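Local structure of transcriptional regulator ComR (Streptococcus vestibularis F0396, 6HU8) at residues Tyr202-Phe207 with Ser240-Tyr245; Ala212-Lys217 with Lys224-Val229; Lys232-Ile237 with Gly248-Glu253; Lys266-Tyr271 with Ala292-Asp297. The protein regulates competence transcription as a member of the RNPP family, probably binding DNA through a helix-turn-helix domain and a signalling peptide through a TPR domain. One frame throughout, in Å; residues are numbered along the deposited sequence.

Interaction 1: residues Tyr202-Phe207 with Ser240-Tyr245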
# COMPACT_ATOMS: atom_id res chain seq x y z
N TYR A 202 7.14 0.88 7.47
CA TYR A 202 7.35 1.28 6.08
C TYR A 202 7.96 0.12 5.29
O TYR A 202 7.53 -0.18 4.15
CB TYR A 202 8.26 2.51 6.00
CG TYR A 202 8.48 3.01 4.57
CD1 TYR A 202 7.62 3.93 3.99
CD2 TYR A 202 9.54 2.54 3.81
CE1 TYR A 202 7.82 4.38 2.70
CE2 TYR A 202 9.74 2.98 2.52
CZ TYR A 202 8.88 3.89 1.97
OH TYR A 202 9.07 4.33 0.67
N ASN A 203 8.95 -0.53 5.89
CA ASN A 203 9.63 -1.61 5.21
C ASN A 203 8.73 -2.82 5.01
O ASN A 203 8.88 -3.54 4.04
CB ASN A 203 10.89 -2.01 5.97
CG ASN A 203 11.95 -0.95 5.92
OD1 ASN A 203 11.89 -0.04 5.09
ND2 ASN A 203 12.94 -1.05 6.80
N ILE A 204 7.78 -3.03 5.91
CA ILE A 204 6.84 -4.13 5.71
C ILE A 204 5.91 -3.84 4.52
O ILE A 204 5.65 -4.72 3.71
CB ILE A 204 6.02 -4.41 6.98
CG1 ILE A 204 6.94 -5.05 8.02
CG2 ILE A 204 4.90 -5.37 6.68
CD1 ILE A 204 6.24 -5.61 9.24
N ALA A 205 5.42 -2.60 4.42
CA ALA A 205 4.58 -2.23 3.28
C ALA A 205 5.39 -2.32 2.01
O ALA A 205 4.91 -2.81 0.99
CB ALA A 205 3.99 -0.82 3.46
N LEU A 206 6.63 -1.85 2.05
CA LEU A 206 7.49 -1.91 0.87
C LEU A 206 7.82 -3.36 0.50
O LEU A 206 7.82 -3.75 -0.69
CB LEU A 206 8.77 -1.10 1.11
CG LEU A 206 9.83 -1.15 0.01
CD1 LEU A 206 9.35 -0.46 -1.25
CD2 LEU A 206 11.17 -0.57 0.50
N PHE A 207 8.09 -4.17 1.52
CA PHE A 207 8.39 -5.57 1.29
C PHE A 207 7.20 -6.26 0.61
O PHE A 207 7.37 -7.02 -0.35
CB PHE A 207 8.74 -6.28 2.60
CG PHE A 207 9.10 -7.72 2.41
CD1 PHE A 207 10.39 -8.08 2.08
CD2 PHE A 207 8.14 -8.71 2.55
CE1 PHE A 207 10.73 -9.42 1.89
CE2 PHE A 207 8.46 -10.05 2.35
CZ PHE A 207 9.75 -10.40 2.02
N SER A 240 15.82 -4.49 8.16
CA SER A 240 14.94 -4.63 9.31
C SER A 240 15.04 -5.97 10.00
O SER A 240 14.28 -6.23 10.93
CB SER A 240 13.50 -4.38 8.89
OG SER A 240 13.31 -3.02 8.55
N GLN A 241 15.97 -6.81 9.55
CA GLN A 241 16.18 -8.13 10.12
C GLN A 241 14.92 -9.00 10.11
O GLN A 241 14.63 -9.69 11.08
CB GLN A 241 16.72 -8.00 11.56
CG GLN A 241 18.18 -7.57 11.62
CD GLN A 241 19.09 -8.48 10.81
OE1 GLN A 241 19.31 -9.63 11.17
NE2 GLN A 241 19.60 -7.96 9.69
N PHE A 242 14.17 -8.97 9.00
CA PHE A 242 12.98 -9.81 8.87
C PHE A 242 13.33 -11.26 8.51
O PHE A 242 13.13 -11.67 7.36
CB PHE A 242 12.05 -9.27 7.77
CG PHE A 242 11.46 -7.93 8.06
CD1 PHE A 242 11.05 -7.59 9.34
CD2 PHE A 242 11.28 -7.02 7.03
CE1 PHE A 242 10.48 -6.35 9.58
CE2 PHE A 242 10.71 -5.77 7.27
CZ PHE A 242 10.32 -5.44 8.55
N HIS A 243 13.81 -12.05 9.47
CA HIS A 243 14.24 -13.42 9.17
C HIS A 243 13.11 -14.32 8.67
O HIS A 243 13.33 -15.20 7.82
CB HIS A 243 14.87 -14.04 10.43
CG HIS A 243 15.97 -13.21 11.00
ND1 HIS A 243 15.99 -12.82 12.32
CD2 HIS A 243 17.05 -12.65 10.42
CE1 HIS A 243 17.06 -12.07 12.53
NE2 HIS A 243 17.72 -11.95 11.39
N SER A 244 11.91 -14.13 9.19
CA SER A 244 10.78 -14.94 8.77
C SER A 244 10.37 -14.72 7.31
O SER A 244 9.61 -15.51 6.77
CB SER A 244 9.58 -14.67 9.67
OG SER A 244 9.91 -14.88 11.03
N TYR A 245 10.84 -13.64 6.68
CA TYR A 245 10.39 -13.31 5.32
C TYR A 245 11.29 -13.89 4.24
O TYR A 245 10.94 -13.84 3.06
CB TYR A 245 10.31 -11.80 5.10
CG TYR A 245 9.28 -11.08 5.94
CD1 TYR A 245 8.54 -11.76 6.91
CD2 TYR A 245 9.05 -9.72 5.78
CE1 TYR A 245 7.61 -11.10 7.71
CE2 TYR A 245 8.12 -9.05 6.57
CZ TYR A 245 7.41 -9.75 7.54
OH TYR A 245 6.47 -9.10 8.33
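F207 and Y245 form the aromatic centre of this contact. Their ring centroids lie 4.8 Å apart, with the planes inclined at 37°. Y245 lays CD2 over one face of F207, offset toward the rim, while its CB presses against F207 CZ at 3.4 Å. F207 CG stands anti to the backbone N (chi1 -178°), and the ring beyond it meets Y245. One turn earlier, I204 crosses both neighbouring aromatics at about a right angle: its CG1 sits 3.4 Å from F242 CZ, and its CD1 is 3.6 Å from Y245 OH. F242 is itself held between residues of its own segment, Y245 CE2 lying over one face and S240 CB over the other, and the edge of its ring meets N203 CB. The polar end of the contact is a nearly straight hydrogen bond from N203 ND2 to S240 OG (2.7 Å, 168°), with the hydroxyl in the amide plane. The same ND2 also bonds P197 O, and S240 OG is bonded to D200 OD1, which ties the start of helix 200-219 to the end of helix 226-240. Q241, with positive phi, leaves the helical path and opens an inverse gamma turn centred on F242. The connection between helices 226-240 and 246-261 thus folds back over helix 200-219, whose other flank packs against helix 160-173.

Interaction 2: residues Ala212-Lys217 with Lys224-Val229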
# COMPACT_ATOMS: atom_id res chain seq x y z
N ALA A 212 4.57 -8.58 -4.23
CA ALA A 212 3.50 -8.52 -5.23
C ALA A 212 4.05 -8.38 -6.65
O ALA A 212 3.56 -9.02 -7.58
CB ALA A 212 2.53 -7.34 -4.93
N ILE A 213 5.05 -7.52 -6.81
CA ILE A 213 5.75 -7.33 -8.07
C ILE A 213 6.37 -8.64 -8.57
O ILE A 213 6.24 -9.00 -9.74
CB ILE A 213 6.85 -6.25 -7.90
CG1 ILE A 213 6.20 -4.87 -7.71
CG2 ILE A 213 7.84 -6.29 -9.04
CD1 ILE A 213 7.15 -3.79 -7.21
N ALA A 214 7.01 -9.37 -7.67
CA ALA A 214 7.72 -10.59 -8.07
C ALA A 214 6.73 -11.66 -8.50
O ALA A 214 6.92 -12.32 -9.52
CB ALA A 214 8.60 -11.09 -6.93
N GLY A 215 5.65 -11.82 -7.74
CA GLY A 215 4.61 -12.75 -8.16
C GLY A 215 3.98 -12.35 -9.49
O GLY A 215 3.67 -13.21 -10.32
N LEU A 216 3.78 -11.05 -9.69
CA LEU A 216 3.18 -10.56 -10.92
C LEU A 216 4.11 -10.67 -12.12
O LEU A 216 3.68 -11.06 -13.21
CB LEU A 216 2.72 -9.11 -10.76
CG LEU A 216 1.41 -8.95 -9.99
CD1 LEU A 216 1.16 -7.47 -9.67
CD2 LEU A 216 0.26 -9.55 -10.81
N LYS A 217 5.38 -10.32 -11.92
CA LYS A 217 6.37 -10.48 -12.98
C LYS A 217 6.40 -11.93 -13.49
O LYS A 217 6.60 -12.17 -14.70
CB LYS A 217 7.76 -10.03 -12.51
CG LYS A 217 7.92 -8.51 -12.45
CD LYS A 217 9.38 -8.08 -12.44
CE LYS A 217 9.56 -6.66 -12.95
NZ LYS A 217 9.14 -6.56 -14.39
N LYS A 224 11.88 -8.98 -17.04
CA LYS A 224 12.94 -7.98 -16.97
C LYS A 224 13.07 -7.45 -15.54
O LYS A 224 12.07 -7.18 -14.89
CB LYS A 224 12.70 -6.83 -17.95
CG LYS A 224 11.43 -6.00 -17.67
CD LYS A 224 11.61 -4.55 -18.11
CE LYS A 224 10.27 -3.83 -18.24
NZ LYS A 224 9.48 -4.39 -19.38
N ASP A 225 14.32 -7.34 -15.07
CA ASP A 225 14.64 -6.86 -13.72
C ASP A 225 14.14 -7.76 -12.58
O ASP A 225 14.09 -7.31 -11.43
CB ASP A 225 14.08 -5.44 -13.50
CG ASP A 225 14.74 -4.41 -14.40
OD1 ASP A 225 15.84 -3.92 -14.03
OD2 ASP A 225 14.17 -4.10 -15.46
N PHE A 226 13.78 -9.02 -12.88
CA PHE A 226 13.23 -9.88 -11.83
C PHE A 226 14.21 -10.05 -10.67
O PHE A 226 13.82 -9.97 -9.50
CB PHE A 226 12.82 -11.26 -12.37
CG PHE A 226 12.12 -12.13 -11.34
CD1 PHE A 226 12.85 -12.95 -10.48
CD2 PHE A 226 10.74 -12.12 -11.24
CE1 PHE A 226 12.21 -13.73 -9.53
CE2 PHE A 226 10.09 -12.91 -10.29
CZ PHE A 226 10.83 -13.71 -9.43
N LEU A 227 15.49 -10.27 -10.98
CA LEU A 227 16.48 -10.48 -9.92
C LEU A 227 16.77 -9.17 -9.20
O LEU A 227 17.24 -9.16 -8.07
CB LEU A 227 17.76 -11.08 -10.48
CG LEU A 227 17.62 -12.49 -11.08
CD1 LEU A 227 18.96 -12.96 -11.64
CD2 LEU A 227 17.10 -13.46 -10.03
N THR A 228 16.48 -8.05 -9.86
CA THR A 228 16.61 -6.75 -9.19
C THR A 228 15.52 -6.63 -8.11
O THR A 228 15.76 -6.08 -7.03
CB THR A 228 16.54 -5.59 -10.19
OG1 THR A 228 17.66 -5.68 -11.07
CG2 THR A 228 16.61 -4.26 -9.47
N VAL A 229 14.35 -7.18 -8.40
CA VAL A 229 13.30 -7.23 -7.39
C VAL A 229 13.70 -8.16 -6.25
O VAL A 229 13.49 -7.83 -5.08
CB VAL A 229 11.96 -7.70 -7.98
CG1 VAL A 229 10.91 -7.80 -6.88
CG2 VAL A 229 11.49 -6.74 -9.07
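V229 puts both its methyl groups against helix 200-219. CG2 is 3.7 Å from I213 CG2, and CG1 is 4.0 Å from A214 CB, so the branched valine sits between a larger and a smaller side chain of the facing helix. The small A214 also allows a close approach of the backbones, 6.5 Å between A214 CA and V229 CA. Beside it, F226 enters the hollow between A214 and K217 rim first: CE2 comes within 3.3 Å of A214 O, and K217 CB borders the same ring in its plane, 3.9 Å from CD2. F226 CG stands anti to the backbone N (chi1 -174°), and the ring beyond it lies edge-on to A214 O and K217 CB; it also stacks with that of Y256 on helix 246-261. Helices 200-219 and 226-240 are successive helices of the tetratricopeptide-type domain, joined by a short connection and packed together close to it. K217 reaches over to that connection. Its aliphatic chain passes V229 obliquely, and a bend at chi4 (-64°) places NZ 3.0 Å from K224 O, in the carbonyl plane. The ammonium also bonds S222 O, so two main-chain carbonyls of the connecting segment share one buried lysine. K224 crosses K217 at about a right angle, its CG 4.0 Å from K217 NZ. I213 also touches V188 and V191 of helix 181-192.

Interaction 3: residues Lys232-Ile237 with Gly248-Glu253; sequences KLLAVI and GVYILE
V249 is the residue that all three of L233, L234 and I237 touch, and its two methyl groups address different residues of the facing helix. CG1, anti to the backbone N (chi1 178°), lies 3.7 Å from L234 CD2. CG2 meets I237 CD1 tip to tip at 3.7 Å, and L233 CB comes up between them, 4.0 Å from V249 CG2. L234 and I237 have related conformations: L234 CG and I237 CG1 both stand beside the backbone N, anti to the carbonyl carbon, and the second torsion is close to trans. In I237 that second torsion (chi2 167°) carries CD1 out to the valine, whereas L234 CD1 meets Y250 alone and CD2 is shared by V249 and Y250. The two helical segments run antiparallel, their N-to-C directions 168° apart and their axes 10.6 Å from each other at closest approach, as expected for successive helices in an all-helical tetratricopeptide-type array. Y250 brings its phenol end to both methyls of L234. Its side chain crosses the leucine at about a right angle, with OH 3.5 Å from L234 CD1 and CZ 4.0 Å from L234 CD2. The contact across these segments is wholly apolar apart from that hydroxyl oxygen. L233 and I237 also touch F207 of helix 200-219, placing the valine next to a core shared by three helices, and Y250 also touches K273 and A274 of helix 264-279.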
# COMPACT_ATOMS: atom_id res chain seq x y z
N LYS A 232 16.14 -6.34 -4.01
CA LYS A 232 15.55 -5.31 -3.17
C LYS A 232 14.87 -5.97 -1.97
O LYS A 232 15.00 -5.50 -0.83
CB LYS A 232 14.56 -4.46 -3.95
CG LYS A 232 14.15 -3.16 -3.22
CD LYS A 232 15.18 -2.07 -3.43
CE LYS A 232 14.73 -0.73 -2.81
NZ LYS A 232 15.10 0.40 -3.70
N LEU A 233 14.16 -7.06 -2.24
CA LEU A 233 13.51 -7.82 -1.17
C LEU A 233 14.50 -8.25 -0.08
O LEU A 233 14.22 -8.11 1.12
CB LEU A 233 12.81 -9.05 -1.74
CG LEU A 233 11.47 -8.82 -2.42
CD1 LEU A 233 11.25 -9.97 -3.37
CD2 LEU A 233 10.37 -8.75 -1.38
N LEU A 234 15.65 -8.75 -0.51
CA LEU A 234 16.68 -9.19 0.43
C LEU A 234 17.29 -7.98 1.15
O LEU A 234 17.62 -8.05 2.34
CB LEU A 234 17.77 -9.99 -0.30
CG LEU A 234 17.36 -11.36 -0.87
CD1 LEU A 234 18.55 -12.06 -1.51
CD2 LEU A 234 16.75 -12.23 0.21
N ALA A 235 17.43 -6.86 0.43
CA ALA A 235 17.92 -5.63 1.06
C ALA A 235 16.99 -5.11 2.15
O ALA A 235 17.45 -4.63 3.20
CB ALA A 235 18.14 -4.55 0.01
N VAL A 236 15.68 -5.20 1.93
CA VAL A 236 14.73 -4.78 2.97
C VAL A 236 14.80 -5.71 4.18
O VAL A 236 14.84 -5.25 5.32
CB VAL A 236 13.29 -4.75 2.45
CG1 VAL A 236 12.32 -4.46 3.59
CG2 VAL A 236 13.14 -3.70 1.35
N ILE A 237 14.84 -7.02 3.92
CA ILE A 237 14.98 -8.00 4.99
C ILE A 237 16.24 -7.73 5.82
O ILE A 237 16.21 -7.76 7.05
CB ILE A 237 15.02 -9.44 4.44
CG1 ILE A 237 13.62 -9.88 3.99
CG2 ILE A 237 15.59 -10.42 5.49
CD1 ILE A 237 13.60 -11.15 3.16
N GLY A 248 9.99 -16.98 1.69
CA GLY A 248 9.13 -16.57 0.59
C GLY A 248 9.90 -15.94 -0.57
O GLY A 248 9.50 -16.06 -1.73
N VAL A 249 11.01 -15.30 -0.26
CA VAL A 249 11.82 -14.65 -1.28
C VAL A 249 12.59 -15.68 -2.11
O VAL A 249 12.59 -15.63 -3.35
CB VAL A 249 12.80 -13.64 -0.65
CG1 VAL A 249 13.67 -13.01 -1.72
CG2 VAL A 249 12.02 -12.54 0.10
N TYR A 250 13.24 -16.62 -1.44
CA TYR A 250 13.97 -17.67 -2.16
C TYR A 250 13.05 -18.64 -2.91
O TYR A 250 13.46 -19.24 -3.92
CB TYR A 250 14.88 -18.41 -1.18
CG TYR A 250 16.06 -17.54 -0.82
CD1 TYR A 250 17.02 -17.24 -1.77
CD2 TYR A 250 16.18 -17.00 0.44
CE1 TYR A 250 18.09 -16.42 -1.46
CE2 TYR A 250 17.25 -16.17 0.76
CZ TYR A 250 18.20 -15.90 -0.20
OH TYR A 250 19.26 -15.09 0.10
N ILE A 251 11.81 -18.78 -2.46
CA ILE A 251 10.84 -19.60 -3.19
C ILE A 251 10.54 -18.95 -4.55
O ILE A 251 10.54 -19.63 -5.58
CB ILE A 251 9.53 -19.80 -2.40
CG1 ILE A 251 9.75 -20.76 -1.21
CG2 ILE A 251 8.41 -20.33 -3.31
CD1 ILE A 251 8.51 -20.88 -0.29
N LEU A 252 10.30 -17.64 -4.55
CA LEU A 252 10.08 -16.90 -5.80
C LEU A 252 11.29 -16.97 -6.73
O LEU A 252 11.13 -17.15 -7.94
CB LEU A 252 9.75 -15.42 -5.53
CG LEU A 252 8.34 -15.09 -5.03
CD1 LEU A 252 8.33 -13.70 -4.37
CD2 LEU A 252 7.35 -15.13 -6.21
N GLU A 253 12.50 -16.81 -6.19
CA GLU A 253 13.69 -16.93 -7.03
C GLU A 253 13.82 -18.34 -7.63
O GLU A 253 14.27 -18.52 -8.77
CB GLU A 253 14.97 -16.57 -6.25
CG GLU A 253 16.17 -16.39 -7.18
CD GLU A 253 17.43 -15.94 -6.48
OE1 GLU A 253 18.50 -15.98 -7.13
OE2 GLU A 253 17.37 -15.52 -5.31

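Interaction 4: residues Lys266-Tyr271 with Ala292-Asp297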
# COMPACT_ATOMS: atom_id res chain seq x y z
N LYS A 266 19.54 -24.86 -10.08
CA LYS A 266 19.51 -23.55 -9.44
C LYS A 266 18.18 -23.38 -8.69
O LYS A 266 18.14 -22.80 -7.60
CB LYS A 266 19.70 -22.43 -10.47
CG LYS A 266 20.08 -21.08 -9.88
CD LYS A 266 21.36 -21.16 -9.06
CE LYS A 266 21.80 -19.77 -8.63
NZ LYS A 266 21.91 -18.87 -9.82
N ALA A 267 17.10 -23.91 -9.25
CA ALA A 267 15.82 -23.82 -8.56
C ALA A 267 15.87 -24.65 -7.26
O ALA A 267 15.37 -24.20 -6.22
CB ALA A 267 14.68 -24.27 -9.47
N THR A 268 16.49 -25.83 -7.31
CA THR A 268 16.68 -26.66 -6.12
C THR A 268 17.53 -25.98 -5.06
O THR A 268 17.22 -26.07 -3.86
CB THR A 268 17.34 -28.01 -6.46
OG1 THR A 268 16.56 -28.66 -7.45
CG2 THR A 268 17.41 -28.92 -5.22
N GLU A 269 18.61 -25.32 -5.48
CA GLU A 269 19.44 -24.56 -4.55
C GLU A 269 18.65 -23.46 -3.85
O GLU A 269 18.76 -23.26 -2.64
CB GLU A 269 20.65 -23.95 -5.29
CG GLU A 269 21.61 -25.02 -5.85
CD GLU A 269 22.73 -24.45 -6.70
OE1 GLU A 269 22.69 -23.24 -7.01
OE2 GLU A 269 23.65 -25.22 -7.06
N ASN A 270 17.82 -22.74 -4.62
CA ASN A 270 17.03 -21.64 -4.06
C ASN A 270 15.93 -22.14 -3.11
O ASN A 270 15.71 -21.53 -2.06
CB ASN A 270 16.45 -20.79 -5.19
CG ASN A 270 17.53 -19.98 -5.91
OD1 ASN A 270 18.50 -19.55 -5.29
ND2 ASN A 270 17.36 -19.78 -7.21
N TYR A 271 15.28 -23.25 -3.45
CA TYR A 271 14.35 -23.87 -2.50
C TYR A 271 15.08 -24.32 -1.24
O TYR A 271 14.55 -24.19 -0.13
CB TYR A 271 13.61 -25.06 -3.11
CG TYR A 271 12.28 -24.71 -3.72
CD1 TYR A 271 11.22 -24.23 -2.94
CD2 TYR A 271 12.06 -24.87 -5.09
CE1 TYR A 271 9.99 -23.89 -3.50
CE2 TYR A 271 10.83 -24.54 -5.66
CZ TYR A 271 9.81 -24.06 -4.86
OH TYR A 271 8.59 -23.74 -5.43
N ALA A 292 6.99 -28.59 1.19
CA ALA A 292 5.91 -29.10 0.36
C ALA A 292 5.88 -28.41 -1.01
O ALA A 292 5.51 -29.02 -2.01
CB ALA A 292 4.59 -28.92 1.05
N GLU A 293 6.25 -27.13 -1.04
CA GLU A 293 6.19 -26.37 -2.29
C GLU A 293 7.30 -26.82 -3.24
O GLU A 293 7.10 -26.94 -4.45
CB GLU A 293 6.28 -24.87 -2.01
CG GLU A 293 6.11 -24.00 -3.24
CD GLU A 293 4.65 -23.87 -3.68
OE1 GLU A 293 3.78 -24.39 -2.96
OE2 GLU A 293 4.38 -23.27 -4.75
N LYS A 294 8.48 -27.07 -2.66
CA LYS A 294 9.62 -27.62 -3.39
C LYS A 294 9.24 -28.95 -4.04
O LYS A 294 9.59 -29.21 -5.20
CB LYS A 294 10.82 -27.84 -2.44
CG LYS A 294 12.03 -28.52 -3.09
CD LYS A 294 13.10 -28.91 -2.05
CE LYS A 294 14.35 -29.40 -2.75
NZ LYS A 294 15.37 -29.99 -1.80
N ALA A 295 8.51 -29.77 -3.30
CA ALA A 295 8.14 -31.09 -3.79
C ALA A 295 7.08 -31.01 -4.86
O ALA A 295 7.09 -31.78 -5.82
CB ALA A 295 7.67 -31.97 -2.64
N ALA A 296 6.15 -30.07 -4.71
CA ALA A 296 5.09 -29.90 -5.70
C ALA A 296 5.65 -29.31 -7.00
O ALA A 296 5.03 -29.42 -8.06
CB ALA A 296 3.98 -29.02 -5.15
N ASP A 297 6.81 -28.67 -6.92
CA ASP A 297 7.46 -28.14 -8.12
C ASP A 297 8.39 -29.17 -8.73
O ASP A 297 9.12 -28.86 -9.69
CB ASP A 297 8.21 -26.85 -7.81
CG ASP A 297 7.40 -25.62 -8.18
OD1 ASP A 297 6.47 -25.78 -9.01
OD2 ASP A 297 7.67 -24.50 -7.68
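Y271 and K294 supply the van der Waals part of this contact. The backbone of K294 lies over one face of the phenol ring, its CA 3.6 Å from the ring centroid and only 7° off the normal, a CH-pi arrangement. From there the lysine chain, extended beyond CG, slides past the tyrosine in the opposite direction: CB packs 3.7 Å from Y271 CD1, and CE reaches T268 CG2 at 4.0 Å. E293 adds its CG at the edge of the ring, 3.3 Å from Y271 OH. Hydrogen bonding is concentrated on that hydroxyl, which donates to D297 OD2 at 2.5 Å. The carboxylate oxygen lies in the ring plane and is met on its anti side, somewhat out of the carboxylate plane; the ring and carboxylate planes stand 60° apart. Among the ionic partners, K255 of helix 246-261 forms salt bridges with D297 OD2 and E293 OE2 and hydrogen-bonds Y271 OH, while K294 NZ pairs with D272, one residue beyond Y271 on the same helix. The segments belong to the antiparallel hairpin of helices 264-279 and 285-296, the last two of the chain, with 167° between their directions, and D297 is the first residue beyond the final helix. A short phenol-carboxylate bond beside an ammonium group suggests a polarised hydroxyl, and the shared lysine probably helps balance the two acids at the C-terminal end.

Overall arrangement
All four contacts lie in the tetratricopeptide range and follow consecutive helices toward the C-terminus. Interactions 1 and 2 share helix 200-219, and interactions 2 and 3 share helix 226-240. Interaction 3 touches interaction 1 through a probable hydrogen bond from F242 N to I237 O, and interaction 2 through A214 with L252. Interactions 2 and 3 are buried, the former admitting one lysine grip and the latter essentially apolar. Interaction 1 is partly buried, mixing aromatic packing with a single amide-hydroxyl bond. Interaction 4, a surface contact whose centre is about 29 Å from the centre of the chain, combines packing of a lysine on a tyrosine ring with charged and hydroxyl groups; Y250 and E253 against N270, and I251 against Y271, connect interactions 3 and 4.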